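Local structure of hypothetical protein YfiH (Bacillus licheniformis, 6DZD) at residues A[11-16]-A[66-71]; A[78-83]-A[269-274]; A[133-138]-A[227-232]. The protein probably cleaves purine nucleosides by phosphorolysis, releasing free adenine or hypoxanthine, and may also deaminate adenosine, as a zinc-containing member of the YfiH/LACC1 family. All coordinates share one frame; numbering follows the deposited sequence.

Interaction 1: residues A[11-16]-A[66-71]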
loop_
_atom_site.group_PDB
_atom_site.type_symbol
_atom_site.label_atom_id
_atom_site.label_comp_id
_atom_site.label_asym_id
_atom_site.label_seq_id
_atom_site.Cartn_x
_atom_site.Cartn_y
_atom_site.Cartn_z
ATOM N N ALA A 11 -9.394 2.496 -17.028
ATOM C CA ALA A 11 -10.221 1.314 -16.853
ATOM C C ALA A 11 -9.732 0.167 -17.741
ATOM O O ALA A 11 -9.056 0.395 -18.750
ATOM C CB ALA A 11 -11.683 1.648 -17.163
ATOM N N PRO A 12 -10.053 -1.093 -17.373
ATOM C CA PRO A 12 -10.561 -1.535 -16.068
ATOM C C PRO A 12 -9.522 -1.661 -14.949
ATOM O O PRO A 12 -9.827 -1.463 -13.779
ATOM C CB PRO A 12 -11.129 -2.920 -16.379
ATOM C CG PRO A 12 -10.229 -3.436 -17.432
ATOM C CD PRO A 12 -9.899 -2.235 -18.294
ATOM N N SER A 13 -8.297 -2.008 -15.309
ATOM C CA SER A 13 -7.408 -2.577 -14.314
ATOM C C SER A 13 -6.626 -1.566 -13.484
ATOM O O SER A 13 -6.190 -1.923 -12.390
ATOM C CB SER A 13 -6.445 -3.556 -15.006
ATOM O OG SER A 13 -7.146 -4.699 -15.515
ATOM N N MET A 14 -6.434 -0.323 -13.929
ATOM C CA MET A 14 -5.411 0.527 -13.325
ATOM C C MET A 14 -5.966 1.820 -12.753
ATOM O O MET A 14 -6.759 2.513 -13.396
ATOM C CB MET A 14 -4.336 0.908 -14.339
ATOM C CG MET A 14 -3.812 -0.228 -15.197
ATOM S SD MET A 14 -2.717 -1.234 -14.195
ATOM C CE MET A 14 -1.331 -0.101 -14.086
ATOM N N LEU A 15 -5.494 2.166 -11.559
ATOM C CA LEU A 15 -5.615 3.513 -11.014
ATOM C C LEU A 15 -4.218 4.115 -10.948
ATOM O O LEU A 15 -3.327 3.531 -10.327
ATOM C CB LEU A 15 -6.253 3.491 -9.626
ATOM C CG LEU A 15 -7.762 3.294 -9.598
ATOM C CD1 LEU A 15 -8.191 2.789 -8.238
ATOM C CD2 LEU A 15 -8.428 4.606 -9.936
ATOM N N LEU A 16 -4.034 5.293 -11.546
ATOM C CA LEU A 16 -2.710 5.887 -11.704
ATOM C C LEU A 16 -2.611 7.231 -11.007
ATOM O O LEU A 16 -3.476 8.091 -11.193
ATOM C CB LEU A 16 -2.374 6.070 -13.189
ATOM C CG LEU A 16 -2.131 4.772 -13.962
ATOM C CD1 LEU A 16 -1.946 5.031 -15.437
ATOM C CD2 LEU A 16 -0.911 4.019 -13.371
ATOM N N ARG A 66 -0.490 -10.408 -13.048
ATOM C CA ARG A 66 0.698 -9.566 -12.927
ATOM C C ARG A 66 1.322 -9.293 -14.292
ATOM O O ARG A 66 1.739 -8.165 -14.579
ATOM C CB ARG A 66 1.722 -10.217 -11.988
ATOM C CG ARG A 66 1.288 -10.352 -10.522
ATOM C CD ARG A 66 2.386 -10.992 -9.689
ATOM N NE ARG A 66 2.006 -11.249 -8.301
ATOM C CZ ARG A 66 2.845 -11.689 -7.359
ATOM N NH1 ARG A 66 2.420 -11.902 -6.113
ATOM N NH2 ARG A 66 4.116 -11.921 -7.657
ATOM N N LYS A 67 1.380 -10.317 -15.147
ATOM C CA LYS A 67 1.923 -10.127 -16.486
ATOM C C LYS A 67 1.119 -9.103 -17.272
ATOM O O LYS A 67 1.685 -8.378 -18.099
ATOM C CB LYS A 67 1.976 -11.461 -17.222
ATOM C CG LYS A 67 3.304 -12.223 -17.039
ATOM C CD LYS A 67 3.198 -13.643 -17.617
ATOM C CE LYS A 67 4.498 -14.122 -18.213
ATOM N NZ LYS A 67 4.439 -15.593 -18.388
ATOM N N LYS A 68 -0.195 -9.024 -17.027
ATOM C CA LYS A 68 -1.015 -8.045 -17.732
ATOM C C LYS A 68 -0.760 -6.644 -17.210
ATOM O O LYS A 68 -0.627 -5.700 -18.001
ATOM C CB LYS A 68 -2.497 -8.387 -17.600
ATOM C CG LYS A 68 -3.402 -7.166 -17.721
ATOM C CD LYS A 68 -4.778 -7.539 -18.258
ATOM C CE LYS A 68 -5.718 -6.337 -18.404
ATOM N NZ LYS A 68 -7.103 -6.782 -18.780
ATOM N N VAL A 69 -0.627 -6.493 -15.889
ATOM C CA VAL A 69 -0.360 -5.168 -15.344
ATOM C C VAL A 69 1.014 -4.681 -15.774
ATOM O O VAL A 69 1.172 -3.529 -16.193
ATOM C CB VAL A 69 -0.509 -5.159 -13.814
ATOM C CG1 VAL A 69 -0.086 -3.803 -13.278
ATOM C CG2 VAL A 69 -1.943 -5.481 -13.425
ATOM N N ALA A 70 2.017 -5.560 -15.740
ATOM C CA ALA A 70 3.353 -5.175 -16.179
ATOM C C ALA A 70 3.343 -4.705 -17.628
ATOM O O ALA A 70 4.046 -3.752 -17.995
ATOM C CB ALA A 70 4.312 -6.354 -16.012
ATOM N N ASP A 71 2.540 -5.352 -18.467
ATOM C CA ASP A 71 2.524 -4.985 -19.878
ATOM C C ASP A 71 1.777 -3.666 -20.117
ATOM O O ASP A 71 2.105 -2.928 -21.046
ATOM C CB ASP A 71 1.938 -6.142 -20.693
ATOM C CG ASP A 71 2.867 -7.377 -20.748
ATOM O OD1 ASP A 71 3.941 -7.424 -20.089
ATOM O OD2 ASP A 71 2.506 -8.328 -21.468
#
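Met14 lays the end of its side chain against one branch of Val69, with SD 3.8 Å from Val69 CG1 and the methyl CE 4.0 Å from that same carbon. The sulfur and the methyl thus share a single methyl group of the helix, and the two side chains meet at a slant. Bends at chi2 (-75°) and chi3 (-72°) fold the methionine into a hook, which brings its tip closer to the helix than its CB direction alone would. On the helix, with Val69 CG1 anti to the backbone N (chi1 174°), this branch is the one that meets SD and CE. Farther back along the turn, Ser13 points its CB at the helix, and OG lies 3.6 Å from CE of Lys68 and 3.9 Å from Lys68 NZ. No hydrogen bond joins this pair: Ser13 OG bonds to the carbonyl O of Asn38 and Lys68 NZ to that of Gly39, so two consecutive carbonyls of one loop take up the two polar ends while the lysine methylene rests against the hydroxyl. In the fold, residues 11-13, with a cis peptide before Pro12, connect strands 7-10 and 14-17, antiparallel neighbours in a mixed sheet; 14-16 already lie in the second strand, and helix 59-72 packs beside it. Strand 14-17 continues the sheet by pairing with strand 30-35, where Ser13 meets the backbone of Thr36 and Leu15 that of Phe34. Met14 and Leu15 point to opposite sides of the strand, and the folded end of Met14 reaches the helix and also touches Leu73. Val69 packs on Met271 of strand 270-276 as well, and Met14 on Phe273.

Interaction 2: residues A[78-83]-A[269-274]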
loop_
_atom_site.group_PDB
_atom_site.type_symbol
_atom_site.label_atom_id
_atom_site.label_comp_id
_atom_site.label_asym_id
_atom_site.label_seq_id
_atom_site.Cartn_x
_atom_site.Cartn_y
_atom_site.Cartn_z
ATOM N N HIS A 78 10.214 -9.126 -14.857
ATOM C CA HIS A 78 11.528 -9.450 -14.314
ATOM C C HIS A 78 12.119 -8.316 -13.495
ATOM O O HIS A 78 12.969 -8.568 -12.637
ATOM C CB HIS A 78 12.487 -9.823 -15.451
ATOM C CG HIS A 78 12.155 -11.129 -16.100
ATOM N ND1 HIS A 78 11.125 -11.267 -17.006
ATOM C CD2 HIS A 78 12.688 -12.365 -15.943
ATOM C CE1 HIS A 78 11.048 -12.529 -17.394
ATOM N NE2 HIS A 78 11.990 -13.215 -16.767
ATOM N N ASP A 79 11.700 -7.079 -13.746
ATOM C CA ASP A 79 12.204 -5.921 -13.024
ATOM C C ASP A 79 11.274 -5.504 -11.881
ATOM O O ASP A 79 11.355 -4.365 -11.399
ATOM C CB ASP A 79 12.435 -4.757 -13.986
ATOM C CG ASP A 79 13.320 -5.136 -15.164
ATOM O OD1 ASP A 79 14.370 -5.792 -14.957
ATOM O OD2 ASP A 79 12.947 -4.777 -16.307
ATOM N N TRP A 80 10.401 -6.405 -11.435
ATOM C CA TRP A 80 9.516 -6.148 -10.314
ATOM C C TRP A 80 10.022 -6.862 -9.055
ATOM O O TRP A 80 10.714 -7.884 -9.126
ATOM C CB TRP A 80 8.091 -6.600 -10.637
ATOM C CG TRP A 80 7.412 -5.754 -11.645
ATOM C CD1 TRP A 80 7.810 -5.536 -12.936
ATOM C CD2 TRP A 80 6.208 -4.998 -11.461
ATOM N NE1 TRP A 80 6.931 -4.688 -13.560
ATOM C CE2 TRP A 80 5.938 -4.341 -12.678
ATOM C CE3 TRP A 80 5.333 -4.811 -10.387
ATOM C CZ2 TRP A 80 4.829 -3.508 -12.852
ATOM C CZ3 TRP A 80 4.225 -3.982 -10.563
ATOM C CH2 TRP A 80 3.985 -3.346 -11.790
ATOM N N VAL A 81 9.668 -6.305 -7.890
ATOM C CA VAL A 81 10.075 -6.854 -6.601
ATOM C C VAL A 81 8.875 -6.895 -5.663
ATOM O O VAL A 81 8.206 -5.875 -5.460
ATOM C CB VAL A 81 11.213 -6.039 -5.961
ATOM C CG1 VAL A 81 11.582 -6.649 -4.647
ATOM C CG2 VAL A 81 12.411 -5.969 -6.902
ATOM N N PHE A 82 8.647 -8.062 -5.050
ATOM C CA PHE A 82 7.500 -8.328 -4.193
ATOM C C PHE A 82 7.971 -8.707 -2.793
ATOM O O PHE A 82 9.132 -9.071 -2.586
ATOM C CB PHE A 82 6.614 -9.444 -4.802
ATOM C CG PHE A 82 5.784 -8.987 -5.977
ATOM C CD1 PHE A 82 6.392 -8.622 -7.177
ATOM C CD2 PHE A 82 4.411 -8.918 -5.892
ATOM C CE1 PHE A 82 5.635 -8.187 -8.261
ATOM C CE2 PHE A 82 3.654 -8.492 -6.977
ATOM C CZ PHE A 82 4.265 -8.131 -8.159
ATOM N N ALA A 83 7.058 -8.619 -1.822
ATOM C CA ALA A 83 7.387 -8.854 -0.420
ATOM C C ALA A 83 6.527 -9.958 0.171
ATOM O O ALA A 83 5.353 -10.117 -0.180
ATOM C CB ALA A 83 7.206 -7.604 0.435
ATOM N N ARG A 269 -6.348 -9.863 -3.901
ATOM C CA ARG A 269 -5.576 -8.716 -3.432
ATOM C C ARG A 269 -5.286 -7.824 -4.621
ATOM O O ARG A 269 -4.864 -8.313 -5.677
ATOM C CB ARG A 269 -4.240 -9.111 -2.789
ATOM C CG ARG A 269 -4.316 -10.063 -1.618
ATOM C CD ARG A 269 -4.780 -9.355 -0.376
ATOM N NE ARG A 269 -4.852 -10.252 0.771
ATOM C CZ ARG A 269 -5.830 -11.129 0.984
ATOM N NH1 ARG A 269 -6.837 -11.235 0.119
ATOM N NH2 ARG A 269 -5.810 -11.891 2.068
ATOM N N MET A 270 -5.522 -6.532 -4.453
ATOM C CA MET A 270 -4.974 -5.550 -5.370
ATOM C C MET A 270 -3.491 -5.360 -5.062
ATOM O O MET A 270 -2.953 -5.927 -4.105
ATOM C CB MET A 270 -5.725 -4.219 -5.252
ATOM C CG MET A 270 -7.203 -4.325 -5.521
ATOM S SD MET A 270 -8.200 -4.861 -4.096
ATOM C CE MET A 270 -7.798 -3.587 -2.888
ATOM N N MET A 271 -2.809 -4.567 -5.879
ATOM C CA MET A 271 -1.428 -4.243 -5.547
ATOM C C MET A 271 -1.147 -2.766 -5.804
ATOM O O MET A 271 -1.724 -2.156 -6.712
ATOM C CB MET A 271 -0.430 -5.126 -6.314
ATOM C CG MET A 271 -0.384 -4.861 -7.774
ATOM S SD MET A 271 0.767 -5.957 -8.564
ATOM C CE MET A 271 1.029 -5.181 -10.154
ATOM N N SER A 272 -0.319 -2.177 -4.947
ATOM C CA SER A 272 0.271 -0.882 -5.231
ATOM C C SER A 272 1.645 -1.097 -5.862
ATOM O O SER A 272 2.325 -2.092 -5.594
ATOM C CB SER A 272 0.366 -0.026 -3.966
ATOM O OG SER A 272 1.366 -0.471 -3.081
ATOM N N PHE A 273 2.039 -0.165 -6.724
ATOM C CA PHE A 273 3.299 -0.264 -7.444
ATOM C C PHE A 273 3.875 1.127 -7.634
ATOM O O PHE A 273 3.138 2.104 -7.795
ATOM C CB PHE A 273 3.115 -0.942 -8.807
ATOM C CG PHE A 273 2.090 -0.279 -9.647
ATOM C CD1 PHE A 273 2.429 0.795 -10.455
ATOM C CD2 PHE A 273 0.780 -0.682 -9.586
ATOM C CE1 PHE A 273 1.485 1.424 -11.200
ATOM C CE2 PHE A 273 -0.186 -0.056 -10.329
ATOM C CZ PHE A 273 0.162 0.991 -11.146
ATOM N N ILE A 274 5.199 1.213 -7.629
ATOM C CA ILE A 274 5.878 2.472 -7.902
ATOM C C ILE A 274 7.262 2.154 -8.453
ATOM O O ILE A 274 7.847 1.112 -8.146
ATOM C CB ILE A 274 5.948 3.373 -6.642
ATOM C CG1 ILE A 274 6.241 4.822 -7.033
ATOM C CG2 ILE A 274 6.989 2.840 -5.637
ATOM C CD1 ILE A 274 6.232 5.795 -5.884
#
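Met271 leaves its strand with CB directed at segment 78-83. CG lies between the backbone N and the carbonyl carbon (chi1 69°), and the straight chain beyond it (chi2 -179°) carries SD and CE out to two aromatic residues. SD comes first, 4.1 Å from CZ and 4.2 Å from CE2 of Phe82. It lies 5.2 Å from the centroid of that ring, 71° off its normal, an oblique Met-aromatic contact in which the two side chains cross nearly at right angles. The terminal CE then reaches the six-membered ring of Trp80, 3.4 Å from CZ3 and 3.8 Å from CH2. Strands 80-82 and 270-276 belong to one mixed sheet but are not neighbours: strand 124-129 runs between them, the axes of segments 80-82 and 270-274 come within 9.2 Å, and the side chains bridge that gap on one face. Trp80 is placed by its far end, where NE1 bonds to Thr75 OG1, and its ring also meets that of Phe124 on the intervening strand. Beyond Met271, Phe273 offers its CB to the same indole corner, 3.7 Å from Trp80 CZ3, while its phenyl ring turns away from segment 78-83, towards Met14 and Leu16.

Interaction 3: residues A[133-138]-A[227-232]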
loop_
_atom_site.group_PDB
_atom_site.type_symbol
_atom_site.label_atom_id
_atom_site.label_comp_id
_atom_site.label_asym_id
_atom_site.label_seq_id
_atom_site.Cartn_x
_atom_site.Cartn_y
_atom_site.Cartn_z
ATOM N N VAL A 133 -3.849 -0.284 4.614
ATOM C CA VAL A 133 -3.491 1.048 4.121
ATOM C C VAL A 133 -2.242 1.052 3.238
ATOM O O VAL A 133 -1.140 0.715 3.695
ATOM C CB VAL A 133 -3.314 2.015 5.304
ATOM C CG1 VAL A 133 -2.837 3.357 4.832
ATOM C CG2 VAL A 133 -4.593 2.128 6.082
ATOM N N PRO A 134 -2.365 1.444 1.973
ATOM C CA PRO A 134 -1.186 1.633 1.134
ATOM C C PRO A 134 -0.640 3.049 1.223
ATOM O O PRO A 134 -1.388 4.025 1.093
ATOM C CB PRO A 134 -1.725 1.352 -0.272
ATOM C CG PRO A 134 -3.207 1.353 -0.152
ATOM C CD PRO A 134 -3.594 1.715 1.219
ATOM N N VAL A 135 0.661 3.192 1.432
ATOM C CA VAL A 135 1.287 4.508 1.471
ATOM C C VAL A 135 2.321 4.613 0.354
ATOM O O VAL A 135 3.054 3.660 0.070
ATOM C CB VAL A 135 1.920 4.797 2.843
ATOM C CG1 VAL A 135 2.277 6.264 2.936
ATOM C CG2 VAL A 135 0.940 4.418 3.958
ATOM N N TYR A 136 2.362 5.767 -0.299
ATOM C CA TYR A 136 3.347 6.043 -1.331
ATOM C C TYR A 136 4.268 7.163 -0.865
ATOM O O TYR A 136 3.867 8.051 -0.116
ATOM C CB TYR A 136 2.682 6.432 -2.653
ATOM C CG TYR A 136 1.725 5.416 -3.229
ATOM C CD1 TYR A 136 0.467 5.224 -2.673
ATOM C CD2 TYR A 136 2.060 4.662 -4.348
ATOM C CE1 TYR A 136 -0.437 4.299 -3.208
ATOM C CE2 TYR A 136 1.166 3.738 -4.891
ATOM C CZ TYR A 136 -0.087 3.566 -4.310
ATOM O OH TYR A 136 -0.998 2.672 -4.814
ATOM N N PHE A 137 5.513 7.112 -1.307
ATOM C CA PHE A 137 6.507 8.083 -0.882
ATOM C C PHE A 137 7.310 8.496 -2.095
ATOM O O PHE A 137 7.816 7.639 -2.821
ATOM C CB PHE A 137 7.453 7.505 0.172
ATOM C CG PHE A 137 6.777 7.016 1.414
ATOM C CD1 PHE A 137 6.185 5.755 1.447
ATOM C CD2 PHE A 137 6.771 7.796 2.560
ATOM C CE1 PHE A 137 5.582 5.295 2.602
ATOM C CE2 PHE A 137 6.188 7.359 3.716
ATOM C CZ PHE A 137 5.590 6.109 3.747
ATOM N N TYR A 138 7.488 9.796 -2.278
ATOM C CA TYR A 138 8.270 10.279 -3.401
ATOM C C TYR A 138 9.047 11.512 -2.985
ATOM O O TYR A 138 8.459 12.480 -2.491
ATOM C CB TYR A 138 7.363 10.582 -4.590
ATOM C CG TYR A 138 8.096 11.169 -5.757
ATOM C CD1 TYR A 138 9.395 10.762 -6.079
ATOM C CD2 TYR A 138 7.493 12.130 -6.549
ATOM C CE1 TYR A 138 10.057 11.310 -7.159
ATOM C CE2 TYR A 138 8.153 12.682 -7.627
ATOM C CZ TYR A 138 9.421 12.269 -7.927
ATOM O OH TYR A 138 10.040 12.821 -9.003
ATOM N N GLU A 227 -6.092 7.885 8.665
ATOM C CA GLU A 227 -5.850 9.132 9.377
ATOM C C GLU A 227 -4.695 8.996 10.355
ATOM O O GLU A 227 -3.913 9.935 10.532
ATOM C CB GLU A 227 -7.129 9.584 10.085
ATOM C CG GLU A 227 -7.022 10.909 10.817
ATOM C CD GLU A 227 -6.708 12.100 9.906
ATOM O OE1 GLU A 227 -6.751 11.967 8.649
ATOM O OE2 GLU A 227 -6.422 13.182 10.475
ATOM N N VAL A 228 -4.586 7.845 11.014
ATOM C CA VAL A 228 -3.445 7.622 11.884
ATOM C C VAL A 228 -2.168 7.658 11.072
ATOM O O VAL A 228 -1.151 8.206 11.510
ATOM C CB VAL A 228 -3.587 6.290 12.634
ATOM C CG1 VAL A 228 -2.442 6.128 13.612
ATOM C CG2 VAL A 228 -4.930 6.211 13.327
ATOM N N ASN A 229 -2.190 7.059 9.884
ATOM C CA ASN A 229 -1.006 7.113 9.042
ATOM C C ASN A 229 -0.733 8.536 8.561
ATOM O O ASN A 229 0.417 8.992 8.589
ATOM C CB ASN A 229 -1.148 6.139 7.882
ATOM C CG ASN A 229 -0.874 4.718 8.303
ATOM O OD1 ASN A 229 0.278 4.300 8.403
ATOM N ND2 ASN A 229 -1.927 3.971 8.580
ATOM N N ARG A 230 -1.768 9.267 8.146
ATOM C CA ARG A 230 -1.538 10.661 7.791
ATOM C C ARG A 230 -0.940 11.423 8.964
ATOM O O ARG A 230 -0.019 12.228 8.788
ATOM C CB ARG A 230 -2.825 11.321 7.323
ATOM C CG ARG A 230 -2.597 12.698 6.761
ATOM C CD ARG A 230 -3.864 13.553 6.871
ATOM N NE ARG A 230 -4.178 13.896 8.254
ATOM C CZ ARG A 230 -3.554 14.861 8.926
ATOM N NH1 ARG A 230 -3.878 15.126 10.183
ATOM N NH2 ARG A 230 -2.594 15.560 8.331
ATOM N N GLN A 231 -1.429 11.156 10.172
ATOM C CA GLN A 231 -0.866 11.805 11.347
ATOM C C GLN A 231 0.588 11.412 11.532
ATOM O O GLN A 231 1.420 12.247 11.897
ATOM C CB GLN A 231 -1.688 11.460 12.587
ATOM C CG GLN A 231 -2.999 12.216 12.694
ATOM C CD GLN A 231 -3.666 12.070 14.050
ATOM O OE1 GLN A 231 -3.004 12.069 15.088
ATOM N NE2 GLN A 231 -4.992 11.976 14.048
ATOM N N LEU A 232 0.924 10.156 11.235
ATOM C CA LEU A 232 2.289 9.703 11.435
ATOM C C LEU A 232 3.254 10.317 10.430
ATOM O O LEU A 232 4.414 10.576 10.776
ATOM C CB LEU A 232 2.337 8.188 11.349
ATOM C CG LEU A 232 1.775 7.517 12.596
ATOM C CD1 LEU A 232 1.377 6.083 12.254
ATOM C CD2 LEU A 232 2.787 7.582 13.740
#
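Asn229 ND2 is gripped by two acceptors, the carbonyl O of Leu225 one turn earlier in its own helix and the hydroxyl OG1 of Thr155, and the same nitrogen packs against Val133. That amide nitrogen lies 3.9 Å from CG1 and 4.1 Å from both CB and CG2 of Val133, the two side chains approaching from opposite directions. The torsion that sets this up turns CG of Asn229 anti to its carbonyl carbon (chi1 -78°), leaving the amide beside the backbone N. OD1 looks toward Val135, whose CG2 is 4.5 Å away, so the contact is loose there. With its acceptors in Leu225 and Thr155, the buried ND2 meets Val133 by van der Waals contact. Elsewhere on the helix, away from the contact, Arg230 and Glu227 form a salt bridge, NH1 to OE2 at 3.2 Å; Glu227 CD lies at the guanidinium edge, in its plane, while NH1 meets OE2 from above the carboxylate plane, and the two NE bonds are weak. Val133 lies about 12 Å from the bound zinc ion, side chain to metal, and about 10 Å from the side chain of its ligand Cys249. It is also near, without touching, Cys132, His149 and Asp114, which are arranged like a Cys-His-Asp triad, although that role is unconfirmed. Helix 225-236 packs here against a face of the mixed sheet containing strand 133-139: Asn229 also touches Ala150 of the adjacent strand 144-150 and Ala160 of helix 159-169, the helix that Phe137 meets.

Overall arrangement
Interactions 1 and 2, with centres 11 Å apart, share one side of a sheet: Arg66 CZ approaches Phe82 CE2 at 3.3 Å as a cation-pi pair, Val69 CG1 lies 3.6 Å from Met271 CE, and Met14 CE is 3.5 Å from Phe273 CZ. Interaction 3 belongs to a second sheet, its centre 18 Å from that of interaction 2, and is nested in the loop interaction 2 closes. Strand 270-276 links them: CB of Ser272 packs against Tyr136 OH, whose hydrogen bond goes to Gly33 O, and Ile274 CD1 lies 3.9 Å from Phe137 O. Interactions 1 and 3, 23 Å apart between centres, do not touch. Interaction 3 lies nearest the zinc site; the others are remote from it.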